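Local coordinates for nitronate monooxygenase family protein (Pseudomonas aeruginosa, PDB 4QIT) that uses flavin mononucleotide and molecular oxygen to carry out the oxidative denitrification of alkyl nitronates, with propionate 3-nitronate as its presumed natural substrate, at residues Leu44-Thr50 with Pro71-Phe77; Arg132-Phe138 with Val154-Val160; Val148-Gln152 with Ala174-Ala178; Ile184-Gly188 with Trp331-Gly335. The protein carries 1 engineered substitution. All blocks are in the same frame, centred on the assembly; numbering follows the deposited sequence.

Contact 1. Residues Leu44-Thr50 with Pro71-Phe77; sequences LGSIAIT and PFNVNLF. With FMN (flavin mononucleotide), chain C; NIE (nitroethane), chain D.
Asn73 and Ser46 meet because the asparagine CG stands opposite its own backbone N (chi1 171°) while the serine OG stays beside its backbone N, so that Asn73 ND2 gives Ser46 OG a hydrogen bond of 2.9 Å, tilted from the amide plane. They sit on neighbouring parallel strands of a TIM barrel, the two ends of the beta-alpha-beta unit 45-48, 54-65, 72-77. Register is fixed by alternating backbone bonds: Asn73 N to Gly45 O, Ile47 N to Asn73 O, Asn75 N to Ile47 O and Ile49 N to Asn75 O. Ser46 OG also bonds to Gln23 O, and Asn73 OD1 to Ser137 OG, which ties the pair to the strands beyond. On the other face Ile47 and Val74 lie side by side, CG1 to CG2 4.1 Å, and Ile47 also packs on Val64 of helix 54-65. At the C-terminal end Asn75 OD1 accepts FMN N3 at 3.1 Å. Thr50 works twice: its CB lies over the Phe77 ring, off-centre, and its OG1 takes Phe77 N at 2.7 Å along a nearly straight N-H line (171°). That ring turns its edge to FMN N3 and approaches nitroethane, with Phe77 CZ 3.2 Å from NIE C1.

Contact 2. Residues Arg132-Phe138 with Val154-Val160; sequences RPAAVSF and VGIRVLV
Arg132 and Val154 cross at about a right angle just before the paired strands of a beta-alpha-beta unit of the TIM barrel, strand 135-139, helix 145-153, strand 157-162. The extended arginine chain carries its guanidinium across the valine, whose CG1 stands 3.6 Å from the guanidinium plane, over its centre; the group is thus met on a face by methyl carbon. Next inward, Ile156 holds CG2 opposite its backbone N, and that branch reaches Val136 CG2 at 3.6 Å, whereas its CG1 approaches Pro133 O. Deeper still, Phe138 turns a ring edge to its neighbour: Val158 CG1 lies in the ring plane, 3.9 Å from Phe138 CE2. Val136, Val158 and Phe138 share one face of the sheet, where helix 145-153 packs on Val158 and Phe138, while Ser137 and Leu159 share the other, where Ser137 OG rests 3.2 Å from Leu159 CB and finds its polar partner in Asn73 OD1. The parallel register behind these pairings rests on four backbone bonds, Arg157 N to Ala134 O, Val136 N to Arg157 O, Leu159 N to Val136 O and Phe138 N to Leu159 O. Gly155, with positive phi, is the C-prime residue of the Schellman motif that ends the helix and turns the chain into the second strand. One water bridges the segments, donating to Ala134 O at 2.7 Å and to Gly155 O.

Contact 3. Residues Val148-Gln152 with Ala174-Ala178; sequences VRALQ and AGADA
Gln152 reaches from helix 145-153 to the turn 174-178, and its chain can be followed outward. From CB, CG is set anti to the carbonyl carbon (chi1 -70°), and beyond CG the chain runs extended. CG passes 3.7 Å from Asp177 OD2, and CD stands at a similar distance from Gly175 O. At the tip NE2 spends two N-H directions: one on Gly175 O, 2.9 Å away, the other on Asp177 OD2 at 3.0 Å with an N-H angle of 172°. Both acceptors lie close to the amide plane, which fixes the rotation of the amide; the carboxylate, turned 71° against it, is met from above its own plane. One turn earlier, Val148 presses CB to 3.3 Å from Ala174 O, a buried carbonyl with no polar partner in the model. Gly175 ends helix 165-173 in a Schellman motif. Asp177 OD2 also accepts Val158 N, so the contact joins helix 145-153 to the link between helix 165-173 and strand 178-182, alongside strand 157-162.

Contact 4. Residues Ile184-Gly188 with Trp331-Gly335; sequences IEAGG and WAGQG. With FMN (flavin mononucleotide), chain C; NIE (nitroethane), chain D.
Glu185 and Gln334 lie where two loops of the TIM-barrel flavoenzyme run nearly antiparallel, their end-to-end directions 158° apart, with Gly187 CA only 3.7 Å from Gly333 CA. One backbone bond crosses, Gln334 N to Glu185 O at 2.8 Å. The glycine backbones pack directly on the opposite chain: Gly187 CA lies 3.5 Å from Ala332 C, and Gly333 CA stands 3.1 Å from Glu185 O while also lying near the phosphate oxygen O2P of FMN. The side chains of Glu185 and Gln334 cross at about a right angle, with Gln334 OE1 3.3 Å from Glu185 CG. Their polar ends are held by other partners: Glu185 OE1 accepts Thr204 N, and the Gln334 amide bonds to Ala201 O and Gly203 N of the second subunit, so this end of the contact belongs to the dimer interface. At the other end lies the cofactor. Gly187 N donates to FMN O5' at 3.3 Å, and Gly188 packs near the indole, its N 3.8 Å from Trp331 CB. FMN C7M meets that ring at its edge, in plane. Nitroethane O5 lies over a face of the indole, 2.7 Å from Trp331 NE1.

Overall arrangement
Contacts 1 and 2 are buried pairs of parallel strands in the same barrel sheet; strands 72-77 and 135-139 are neighbours in it, and Val74 N and Leu76 N reach Ala135 O and Ser137 O. Contact 3 lies farther out and is only partly buried; its helix 145-153 is the crossover of contact 2, and it relies on side-chain amide bonds where the strands use backbone ones. Contact 4 is again buried but has no regular strand pairing, and is built on close glycine backbones. It lies across the chain's centre from contacts 2 and 3, yet shares FMN and nitroethane with contact 1, their nearest atoms about 8 Å apart. Among the four, contact 4 alone reaches the second subunit.

Contact 1. Residues Leu44-Thr50 with Pro71-Phe77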
loop_
_atom_site.group_PDB
_atom_site.type_symbol
_atom_site.label_atom_id
_atom_site.label_comp_id
_atom_site.label_asym_id
_atom_site.label_seq_id
_atom_site.Cartn_x
_atom_site.Cartn_y
_atom_site.Cartn_z
ATOM N N LEU A 44 8.974 20.492 12.140
ATOM C CA LEU A 44 10.320 20.437 11.574
ATOM C C LEU A 44 10.242 20.688 10.077
ATOM O O LEU A 44 9.810 19.815 9.312
ATOM C CB LEU A 44 10.974 19.076 11.855
ATOM C CG LEU A 44 12.472 18.950 11.554
ATOM C CD1 LEU A 44 13.268 19.788 12.566
ATOM C CD2 LEU A 44 12.910 17.491 11.589
ATOM N N GLY A 45 10.639 21.885 9.651
ATOM C CA GLY A 45 10.697 22.196 8.235
ATOM C C GLY A 45 11.861 21.455 7.616
ATOM O O GLY A 45 12.816 21.082 8.322
ATOM N N SER A 46 11.789 21.229 6.305
ATOM C CA SER A 46 12.855 20.505 5.609
ATOM C C SER A 46 13.189 21.108 4.258
ATOM O O SER A 46 12.318 21.646 3.570
ATOM C CB SER A 46 12.487 19.022 5.414
ATOM O OG SER A 46 12.090 18.402 6.631
ATOM N N ILE A 47 14.459 21.007 3.879
ATOM C CA ILE A 47 14.876 21.280 2.504
ATOM C C ILE A 47 15.676 20.108 1.949
ATOM O O ILE A 47 16.260 19.324 2.706
ATOM C CB ILE A 47 15.716 22.573 2.357
ATOM C CG1 ILE A 47 16.955 22.527 3.256
ATOM C CG2 ILE A 47 14.858 23.815 2.636
ATOM C CD1 ILE A 47 17.916 23.713 3.076
ATOM N N ALA A 48 15.690 20.010 0.624
ATOM C CA ALA A 48 16.434 18.982 -0.096
ATOM C C ALA A 48 17.563 19.660 -0.877
ATOM O O ALA A 48 17.318 20.635 -1.598
ATOM C CB ALA A 48 15.497 18.229 -1.039
ATOM N N ILE A 49 18.787 19.148 -0.742
ATOM C CA ILE A 49 19.980 19.840 -1.213
ATOM C C ILE A 49 20.724 19.056 -2.299
ATOM O O ILE A 49 21.672 19.562 -2.911
ATOM C CB ILE A 49 20.883 20.157 0.027
ATOM C CG1 ILE A 49 20.905 21.654 0.303
ATOM C CG2 ILE A 49 22.232 19.471 -0.010
ATOM C CD1 ILE A 49 19.536 22.200 0.401
ATOM N N THR A 50 20.277 17.830 -2.563
ATOM C CA THR A 50 20.890 17.029 -3.630
ATOM C C THR A 50 20.750 17.716 -4.990
ATOM O O THR A 50 19.749 18.377 -5.268
ATOM C CB THR A 50 20.307 15.598 -3.654
ATOM O OG1 THR A 50 20.776 14.885 -2.503
ATOM C CG2 THR A 50 20.720 14.851 -4.925
ATOM N N PRO A 71 14.826 24.519 14.797
ATOM C CA PRO A 71 15.439 23.388 14.091
ATOM C C PRO A 71 14.804 23.129 12.735
ATOM O O PRO A 71 13.605 23.307 12.573
ATOM C CB PRO A 71 15.136 22.211 15.015
ATOM C CG PRO A 71 15.126 22.854 16.388
ATOM C CD PRO A 71 14.410 24.142 16.160
ATOM N N PHE A 72 15.622 22.701 11.782
ATOM C CA PHE A 72 15.130 22.240 10.487
ATOM C C PHE A 72 15.986 21.083 9.987
ATOM O O PHE A 72 17.039 20.774 10.555
ATOM C CB PHE A 72 15.062 23.384 9.459
ATOM C CG PHE A 72 16.388 24.043 9.192
ATOM C CD1 PHE A 72 16.812 25.110 9.975
ATOM C CD2 PHE A 72 17.206 23.605 8.162
ATOM C CE1 PHE A 72 18.033 25.728 9.736
ATOM C CE2 PHE A 72 18.429 24.221 7.915
ATOM C CZ PHE A 72 18.840 25.286 8.710
ATOM N N ASN A 73 15.517 20.462 8.909
ATOM C CA ASN A 73 16.021 19.196 8.394
ATOM C C ASN A 73 16.591 19.425 6.996
ATOM O O ASN A 73 15.977 20.099 6.160
ATOM C CB ASN A 73 14.835 18.213 8.374
ATOM C CG ASN A 73 15.123 16.893 7.666
ATOM O OD1 ASN A 73 16.254 16.384 7.644
ATOM N ND2 ASN A 73 14.062 16.302 7.109
ATOM N N VAL A 74 17.787 18.894 6.764
ATOM C CA VAL A 74 18.445 18.997 5.466
ATOM C C VAL A 74 18.605 17.599 4.888
ATOM O O VAL A 74 19.199 16.727 5.527
ATOM C CB VAL A 74 19.809 19.702 5.577
ATOM C CG1 VAL A 74 20.515 19.713 4.233
ATOM C CG2 VAL A 74 19.608 21.127 6.087
ATOM N N ASN A 75 18.063 17.381 3.693
ATOM C CA ASN A 75 17.978 16.038 3.123
ATOM C C ASN A 75 18.925 15.831 1.943
ATOM O O ASN A 75 19.048 16.698 1.062
ATOM C CB ASN A 75 16.531 15.772 2.709
ATOM C CG ASN A 75 16.325 14.409 2.084
ATOM O OD1 ASN A 75 16.348 14.271 0.861
ATOM N ND2 ASN A 75 16.103 13.398 2.918
ATOM N N LEU A 76 19.578 14.668 1.930
ATOM C CA LEU A 76 20.468 14.287 0.835
ATOM C C LEU A 76 20.150 12.887 0.327
ATOM O O LEU A 76 19.893 11.967 1.112
ATOM C CB LEU A 76 21.938 14.355 1.281
ATOM C CG LEU A 76 22.422 15.761 1.674
ATOM C CD1 LEU A 76 22.247 16.007 3.168
ATOM C CD2 LEU A 76 23.864 16.011 1.242
ATOM N N PHE A 77 20.187 12.723 -0.990
ATOM C CA PHE A 77 20.046 11.397 -1.577
ATOM C C PHE A 77 21.321 10.598 -1.341
ATOM O O PHE A 77 22.428 11.136 -1.431
ATOM C CB PHE A 77 19.788 11.486 -3.077
ATOM C CG PHE A 77 18.492 12.167 -3.446
ATOM C CD1 PHE A 77 17.574 12.543 -2.474
ATOM C CD2 PHE A 77 18.197 12.408 -4.774
ATOM C CE1 PHE A 77 16.391 13.172 -2.830
ATOM C CE2 PHE A 77 17.017 13.024 -5.143
ATOM C CZ PHE A 77 16.111 13.413 -4.165
HETATM N N1 FMN C . 11.942 12.370 -0.086
HETATM C C2 FMN C . 13.312 12.597 -0.053
HETATM O O2 FMN C . 14.008 11.926 0.698
HETATM N N3 FMN C . 13.897 13.579 -0.821
HETATM C C4 FMN C . 13.101 14.326 -1.662
HETATM O O4 FMN C . 13.579 15.203 -2.376
HETATM C C4A FMN C . 11.738 14.094 -1.707
HETATM N N5 FMN C . 10.978 14.853 -2.558
HETATM C C5A FMN C . 9.617 14.675 -2.622
HETATM C C6 FMN C . 8.888 15.478 -3.488
HETATM C C7 FMN C . 7.517 15.346 -3.580
HETATM C C7M FMN C . 6.796 16.268 -4.522
HETATM C C8 FMN C . 6.864 14.380 -2.814
HETATM C C8M FMN C . 5.375 14.213 -2.920
HETATM C C9 FMN C . 7.605 13.569 -1.947
HETATM C C9A FMN C . 8.993 13.713 -1.840
HETATM N N10 FMN C . 9.760 12.926 -0.980
HETATM C C10 FMN C . 11.139 13.117 -0.922
HETATM C "C1'" FMN C . 9.108 11.853 -0.145
HETATM C "C2'" FMN C . 8.736 12.322 1.251
HETATM O "O2'" FMN C . 9.895 12.399 2.041
HETATM C "C3'" FMN C . 7.782 11.343 1.921
HETATM O "O3'" FMN C . 8.206 10.004 1.776
HETATM C "C4'" FMN C . 6.436 11.477 1.244
HETATM O "O4'" FMN C . 6.215 12.832 0.897
HETATM C "C5'" FMN C . 5.357 11.042 2.220
HETATM O "O5'" FMN C . 4.234 10.815 1.425
HETATM P P FMN C . 3.023 11.846 1.376
HETATM O O1P FMN C . 3.027 12.686 2.627
HETATM O O2P FMN C . 1.777 11.034 1.204
HETATM O O3P FMN C . 3.297 12.707 0.188
HETATM N N3 NIE D . 11.073 12.976 -5.461
HETATM C C1 NIE D . 13.297 12.197 -5.179
HETATM C C2 NIE D . 12.432 13.368 -5.588
HETATM O O4 NIE D . 10.716 12.388 -4.444
HETATM O O5 NIE D . 10.309 12.890 -6.589
HETATM O O HOH W 1 17.974 16.017 -1.485
HETATM O O HOH W 2 23.228 13.765 -2.312
#

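Contact 2. Residues Arg132-Phe138 with Val154-Val160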
loop_
_atom_site.group_PDB
_atom_site.type_symbol
_atom_site.label_atom_id
_atom_site.label_comp_id
_atom_site.label_asym_id
_atom_site.label_seq_id
_atom_site.Cartn_x
_atom_site.Cartn_y
_atom_site.Cartn_z
ATOM N N ARG A 132 26.048 22.598 10.544
ATOM C CA ARG A 132 25.320 21.961 11.644
ATOM C C ARG A 132 23.816 22.248 11.695
ATOM O O ARG A 132 23.321 22.826 12.666
ATOM C CB ARG A 132 25.961 22.324 12.988
ATOM C CG ARG A 132 27.447 22.015 13.040
ATOM C CD ARG A 132 28.062 22.322 14.400
ATOM N NE ARG A 132 29.520 22.391 14.309
ATOM C CZ ARG A 132 30.357 22.150 15.316
ATOM N NH1 ARG A 132 29.886 21.811 16.509
ATOM N NH2 ARG A 132 31.668 22.243 15.125
ATOM N N PRO A 133 23.076 21.834 10.655
ATOM C CA PRO A 133 21.619 21.899 10.782
ATOM C C PRO A 133 21.181 20.940 11.884
ATOM O O PRO A 133 21.904 19.990 12.185
ATOM C CB PRO A 133 21.129 21.419 9.412
ATOM C CG PRO A 133 22.238 20.570 8.879
ATOM C CD PRO A 133 23.507 21.181 9.406
ATOM N N ALA A 134 20.027 21.183 12.496
ATOM C CA ALA A 134 19.574 20.338 13.594
ATOM C C ALA A 134 19.384 18.885 13.169
ATOM O O ALA A 134 19.657 17.962 13.941
ATOM C CB ALA A 134 18.289 20.888 14.188
ATOM N N ALA A 135 18.910 18.678 11.941
ATOM C CA ALA A 135 18.721 17.324 11.440
ATOM C C ALA A 135 19.240 17.166 10.017
ATOM O O ALA A 135 19.121 18.077 9.190
ATOM C CB ALA A 135 17.256 16.926 11.513
ATOM N N VAL A 136 19.841 16.014 9.748
ATOM C CA VAL A 136 20.209 15.631 8.391
ATOM C C VAL A 136 19.545 14.294 8.071
ATOM O O VAL A 136 19.616 13.354 8.864
ATOM C CB VAL A 136 21.740 15.528 8.213
ATOM C CG1 VAL A 136 22.096 14.890 6.857
ATOM C CG2 VAL A 136 22.388 16.904 8.352
ATOM N N SER A 137 18.866 14.222 6.925
ATOM C CA SER A 137 18.161 13.010 6.533
ATOM C C SER A 137 18.708 12.444 5.224
ATOM O O SER A 137 19.231 13.189 4.386
ATOM C CB SER A 137 16.664 13.299 6.386
ATOM O OG SER A 137 16.049 13.475 7.645
ATOM N N PHE A 138 18.565 11.132 5.053
ATOM C CA PHE A 138 19.061 10.446 3.870
ATOM C C PHE A 138 17.983 9.593 3.233
ATOM O O PHE A 138 17.179 8.962 3.936
ATOM C CB PHE A 138 20.278 9.579 4.222
ATOM C CG PHE A 138 21.442 10.379 4.718
ATOM C CD1 PHE A 138 22.254 11.052 3.828
ATOM C CD2 PHE A 138 21.708 10.478 6.078
ATOM C CE1 PHE A 138 23.338 11.815 4.269
ATOM C CE2 PHE A 138 22.794 11.236 6.538
ATOM C CZ PHE A 138 23.604 11.908 5.633
ATOM N N VAL A 154 28.821 16.513 16.130
ATOM C CA VAL A 154 28.613 17.955 16.215
ATOM C C VAL A 154 27.151 18.294 16.530
ATOM O O VAL A 154 26.708 19.429 16.331
ATOM C CB VAL A 154 29.093 18.697 14.943
ATOM C CG1 VAL A 154 30.599 18.541 14.770
ATOM C CG2 VAL A 154 28.366 18.191 13.715
ATOM N N GLY A 155 26.412 17.303 17.019
ATOM C CA GLY A 155 25.081 17.537 17.554
ATOM C C GLY A 155 23.920 17.310 16.605
ATOM O O GLY A 155 22.763 17.447 17.002
ATOM N N ILE A 156 24.221 16.957 15.360
ATOM C CA ILE A 156 23.183 16.735 14.349
ATOM C C ILE A 156 22.411 15.431 14.592
ATOM O O ILE A 156 23.010 14.387 14.874
ATOM C CB ILE A 156 23.805 16.700 12.934
ATOM C CG1 ILE A 156 24.580 17.989 12.655
ATOM C CG2 ILE A 156 22.730 16.439 11.872
ATOM C CD1 ILE A 156 25.492 17.913 11.447
ATOM N N ARG A 157 21.079 15.489 14.498
ATOM C CA ARG A 157 20.263 14.276 14.531
ATOM C C ARG A 157 20.163 13.704 13.120
ATOM O O ARG A 157 19.937 14.452 12.174
ATOM C CB ARG A 157 18.855 14.569 15.056
ATOM C CG ARG A 157 18.815 15.252 16.413
ATOM C CD ARG A 157 19.505 14.431 17.477
ATOM N NE ARG A 157 19.258 14.986 18.803
ATOM C CZ ARG A 157 19.990 14.708 19.877
ATOM N NH1 ARG A 157 21.030 13.892 19.782
ATOM N NH2 ARG A 157 19.682 15.254 21.047
ATOM N N VAL A 158 20.327 12.389 12.984
ATOM C CA VAL A 158 20.358 11.759 11.661
ATOM C C VAL A 158 19.159 10.841 11.438
ATOM O O VAL A 158 18.907 9.916 12.226
ATOM C CB VAL A 158 21.654 10.952 11.439
ATOM C CG1 VAL A 158 21.612 10.218 10.093
ATOM C CG2 VAL A 158 22.878 11.873 11.516
ATOM N N LEU A 159 18.417 11.106 10.361
ATOM C CA LEU A 159 17.276 10.269 9.991
ATOM C C LEU A 159 17.582 9.560 8.675
ATOM O O LEU A 159 18.252 10.123 7.807
ATOM C CB LEU A 159 16.014 11.111 9.790
ATOM C CG LEU A 159 15.540 12.104 10.855
ATOM C CD1 LEU A 159 14.037 12.314 10.719
ATOM C CD2 LEU A 159 15.889 11.678 12.260
ATOM N N VAL A 160 17.074 8.339 8.518
ATOM C CA VAL A 160 17.168 7.642 7.238
ATOM C C VAL A 160 15.828 7.002 6.901
ATOM O O VAL A 160 15.175 6.420 7.767
ATOM C CB VAL A 160 18.274 6.547 7.242
ATOM C CG1 VAL A 160 18.421 5.928 5.850
ATOM C CG2 VAL A 160 19.614 7.109 7.689
HETATM O O HOH W 3 20.204 18.504 16.531
#

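Contact 3. Residues Val148-Gln152 with Ala174-Ala178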
loop_
_atom_site.group_PDB
_atom_site.type_symbol
_atom_site.label_atom_id
_atom_site.label_comp_id
_atom_site.label_asym_id
_atom_site.label_seq_id
_atom_site.Cartn_x
_atom_site.Cartn_y
_atom_site.Cartn_z
ATOM N N VAL A 148 27.753 8.856 9.727
ATOM C CA VAL A 148 26.622 9.143 10.606
ATOM C C VAL A 148 27.137 9.628 11.956
ATOM O O VAL A 148 26.637 10.607 12.501
ATOM C CB VAL A 148 25.746 7.889 10.827
ATOM C CG1 VAL A 148 24.654 8.161 11.854
ATOM C CG2 VAL A 148 25.135 7.415 9.506
ATOM N N ARG A 149 28.159 8.945 12.474
ATOM C CA ARG A 149 28.791 9.323 13.739
ATOM C C ARG A 149 29.407 10.720 13.708
ATOM O O ARG A 149 29.296 11.479 14.673
ATOM C CB ARG A 149 29.878 8.311 14.106
ATOM C CG ARG A 149 29.340 6.964 14.563
ATOM C CD ARG A 149 28.480 7.089 15.808
ATOM N NE ARG A 149 27.856 5.818 16.161
ATOM C CZ ARG A 149 26.873 5.691 17.045
ATOM N NH1 ARG A 149 26.406 6.764 17.668
ATOM N NH2 ARG A 149 26.354 4.499 17.305
ATOM N N ALA A 150 30.065 11.047 12.604
ATOM C CA ALA A 150 30.690 12.356 12.453
ATOM C C ALA A 150 29.658 13.483 12.550
ATOM O O ALA A 150 29.910 14.513 13.182
ATOM C CB ALA A 150 31.445 12.431 11.145
ATOM N N LEU A 151 28.500 13.287 11.919
ATOM C CA LEU A 151 27.414 14.259 12.003
ATOM C C LEU A 151 26.895 14.374 13.432
ATOM O O LEU A 151 26.657 15.473 13.938
ATOM C CB LEU A 151 26.271 13.858 11.061
ATOM C CG LEU A 151 26.584 13.913 9.566
ATOM C CD1 LEU A 151 25.593 13.075 8.762
ATOM C CD2 LEU A 151 26.567 15.349 9.075
ATOM N N GLN A 152 26.726 13.233 14.085
ATOM C CA GLN A 152 26.211 13.202 15.445
ATOM C C GLN A 152 27.188 13.855 16.424
ATOM O O GLN A 152 26.775 14.443 17.424
ATOM C CB GLN A 152 25.880 11.761 15.847
ATOM C CG GLN A 152 24.649 11.206 15.105
ATOM C CD GLN A 152 24.511 9.695 15.193
ATOM O OE1 GLN A 152 25.506 8.966 15.252
ATOM N NE2 GLN A 152 23.271 9.213 15.180
ATOM N N ALA A 174 23.522 1.528 10.885
ATOM C CA ALA A 174 24.220 2.746 10.495
ATOM C C ALA A 174 24.310 3.728 11.661
ATOM O O ALA A 174 25.057 4.710 11.607
ATOM C CB ALA A 174 23.512 3.396 9.308
ATOM N N GLY A 175 23.531 3.472 12.707
ATOM C CA GLY A 175 23.581 4.293 13.904
ATOM C C GLY A 175 22.671 5.512 13.911
ATOM O O GLY A 175 22.846 6.405 14.741
ATOM N N ALA A 176 21.691 5.550 13.007
ATOM C CA ALA A 176 20.798 6.707 12.904
ATOM C C ALA A 176 19.983 6.941 14.176
ATOM O O ALA A 176 19.752 6.013 14.962
ATOM C CB ALA A 176 19.866 6.554 11.697
ATOM N N ASP A 177 19.537 8.180 14.363
ATOM C CA ASP A 177 18.688 8.538 15.494
ATOM C C ASP A 177 17.220 8.151 15.303
ATOM O O ASP A 177 16.497 7.971 16.277
ATOM C CB ASP A 177 18.786 10.038 15.758
ATOM C CG ASP A 177 20.187 10.469 16.157
ATOM O OD1 ASP A 177 20.552 10.256 17.330
ATOM O OD2 ASP A 177 20.924 11.018 15.309
ATOM N N ALA A 178 16.780 8.054 14.049
ATOM C CA ALA A 178 15.399 7.683 13.762
ATOM C C ALA A 178 15.259 7.134 12.350
ATOM O O ALA A 178 16.068 7.439 11.477
ATOM C CB ALA A 178 14.463 8.874 13.968
#

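Contact 4. Residues Ile184-Gly188 with Trp331-Gly335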
loop_
_atom_site.group_PDB
_atom_site.type_symbol
_atom_site.label_atom_id
_atom_site.label_comp_id
_atom_site.label_asym_id
_atom_site.label_seq_id
_atom_site.Cartn_x
_atom_site.Cartn_y
_atom_site.Cartn_z
ATOM N N ILE A 184 3.828 2.558 0.992
ATOM C CA ILE A 184 3.544 2.581 -0.437
ATOM C C ILE A 184 2.719 3.815 -0.829
ATOM O O ILE A 184 2.806 4.287 -1.960
ATOM C CB ILE A 184 2.858 1.257 -0.912
ATOM C CG1 ILE A 184 2.989 1.066 -2.433
ATOM C CG2 ILE A 184 1.403 1.233 -0.513
ATOM C CD1 ILE A 184 4.399 1.065 -2.952
ATOM N N GLU A 185 1.968 4.354 0.129
ATOM C CA GLU A 185 1.149 5.550 -0.090
ATOM C C GLU A 185 1.954 6.774 -0.494
ATOM O O GLU A 185 1.417 7.699 -1.114
ATOM C CB GLU A 185 0.405 5.916 1.198
ATOM C CG GLU A 185 -0.815 5.070 1.521
ATOM C CD GLU A 185 -0.543 3.868 2.407
ATOM O OE1 GLU A 185 0.559 3.270 2.343
ATOM O OE2 GLU A 185 -1.462 3.496 3.169
ATOM N N ALA A 186 3.225 6.810 -0.097
ATOM C CA ALA A 186 4.005 8.043 -0.193
ATOM C C ALA A 186 4.147 8.563 -1.600
ATOM O O ALA A 186 4.271 7.790 -2.561
ATOM C CB ALA A 186 5.377 7.859 0.418
ATOM N N GLY A 187 4.159 9.885 -1.713
ATOM C CA GLY A 187 4.467 10.533 -2.971
ATOM C C GLY A 187 5.958 10.615 -3.248
ATOM O O GLY A 187 6.789 10.491 -2.345
ATOM N N GLY A 188 6.308 10.857 -4.507
ATOM C CA GLY A 188 7.705 11.029 -4.878
ATOM C C GLY A 188 8.458 9.712 -4.945
ATOM O O GLY A 188 7.853 8.638 -5.071
ATOM N N TRP A 331 4.548 15.069 -8.352
ATOM C CA TRP A 331 4.526 14.020 -7.344
ATOM C C TRP A 331 3.386 14.218 -6.332
ATOM O O TRP A 331 3.055 15.337 -5.948
ATOM C CB TRP A 331 5.864 13.960 -6.618
ATOM C CG TRP A 331 7.077 13.888 -7.517
ATOM C CD1 TRP A 331 8.117 14.772 -7.553
ATOM C CD2 TRP A 331 7.361 12.887 -8.504
ATOM N NE1 TRP A 331 9.041 14.372 -8.498
ATOM C CE2 TRP A 331 8.602 13.230 -9.089
ATOM C CE3 TRP A 331 6.691 11.749 -8.945
ATOM C CZ2 TRP A 331 9.180 12.449 -10.097
ATOM C CZ3 TRP A 331 7.270 10.984 -9.955
ATOM C CH2 TRP A 331 8.502 11.337 -10.510
ATOM N N ALA A 332 2.794 13.111 -5.899
ATOM C CA ALA A 332 1.684 13.141 -4.962
ATOM C C ALA A 332 1.484 11.755 -4.370
ATOM O O ALA A 332 1.635 10.757 -5.071
ATOM C CB ALA A 332 0.406 13.612 -5.663
ATOM N N GLY A 333 1.147 11.715 -3.080
ATOM C CA GLY A 333 0.848 10.477 -2.376
ATOM C C GLY A 333 -0.601 10.051 -2.545
ATOM O O GLY A 333 -1.417 10.773 -3.142
ATOM N N GLN A 334 -0.938 8.898 -1.983
ATOM C CA GLN A 334 -2.264 8.323 -2.192
ATOM C C GLN A 334 -3.357 9.050 -1.407
ATOM O O GLN A 334 -4.537 8.767 -1.597
ATOM C CB GLN A 334 -2.257 6.819 -1.902
ATOM C CG GLN A 334 -1.463 6.016 -2.931
ATOM C CD GLN A 334 -1.498 4.525 -2.658
ATOM O OE1 GLN A 334 -1.604 4.098 -1.511
ATOM N NE2 GLN A 334 -1.437 3.721 -3.723
ATOM N N GLY A 335 -2.978 10.000 -0.558
ATOM C CA GLY A 335 -3.951 10.871 0.088
ATOM C C GLY A 335 -4.173 12.182 -0.647
ATOM O O GLY A 335 -4.756 13.111 -0.073
HETATM N N1 FMN C . 11.942 12.370 -0.086
HETATM C C2 FMN C . 13.312 12.597 -0.053
HETATM O O2 FMN C . 14.008 11.926 0.698
HETATM N N3 FMN C . 13.897 13.579 -0.821
HETATM C C4 FMN C . 13.101 14.326 -1.662
HETATM O O4 FMN C . 13.579 15.203 -2.376
HETATM C C4A FMN C . 11.738 14.094 -1.707
HETATM N N5 FMN C . 10.978 14.853 -2.558
HETATM C C5A FMN C . 9.617 14.675 -2.622
HETATM C C6 FMN C . 8.888 15.478 -3.488
HETATM C C7 FMN C . 7.517 15.346 -3.580
HETATM C C7M FMN C . 6.796 16.268 -4.522
HETATM C C8 FMN C . 6.864 14.380 -2.814
HETATM C C8M FMN C . 5.375 14.213 -2.920
HETATM C C9 FMN C . 7.605 13.569 -1.947
HETATM C C9A FMN C . 8.993 13.713 -1.840
HETATM N N10 FMN C . 9.760 12.926 -0.980
HETATM C C10 FMN C . 11.139 13.117 -0.922
HETATM C "C1'" FMN C . 9.108 11.853 -0.145
HETATM C "C2'" FMN C . 8.736 12.322 1.251
HETATM O "O2'" FMN C . 9.895 12.399 2.041
HETATM C "C3'" FMN C . 7.782 11.343 1.921
HETATM O "O3'" FMN C . 8.206 10.004 1.776
HETATM C "C4'" FMN C . 6.436 11.477 1.244
HETATM O "O4'" FMN C . 6.215 12.832 0.897
HETATM C "C5'" FMN C . 5.357 11.042 2.220
HETATM O "O5'" FMN C . 4.234 10.815 1.425
HETATM P P FMN C . 3.023 11.846 1.376
HETATM O O1P FMN C . 3.027 12.686 2.627
HETATM O O2P FMN C . 1.777 11.034 1.204
HETATM O O3P FMN C . 3.297 12.707 0.188
HETATM N N3 NIE D . 11.073 12.976 -5.461
HETATM C C1 NIE D . 13.297 12.197 -5.179
HETATM C C2 NIE D . 12.432 13.368 -5.588
HETATM O O4 NIE D . 10.716 12.388 -4.444
HETATM O O5 NIE D . 10.309 12.890 -6.589
#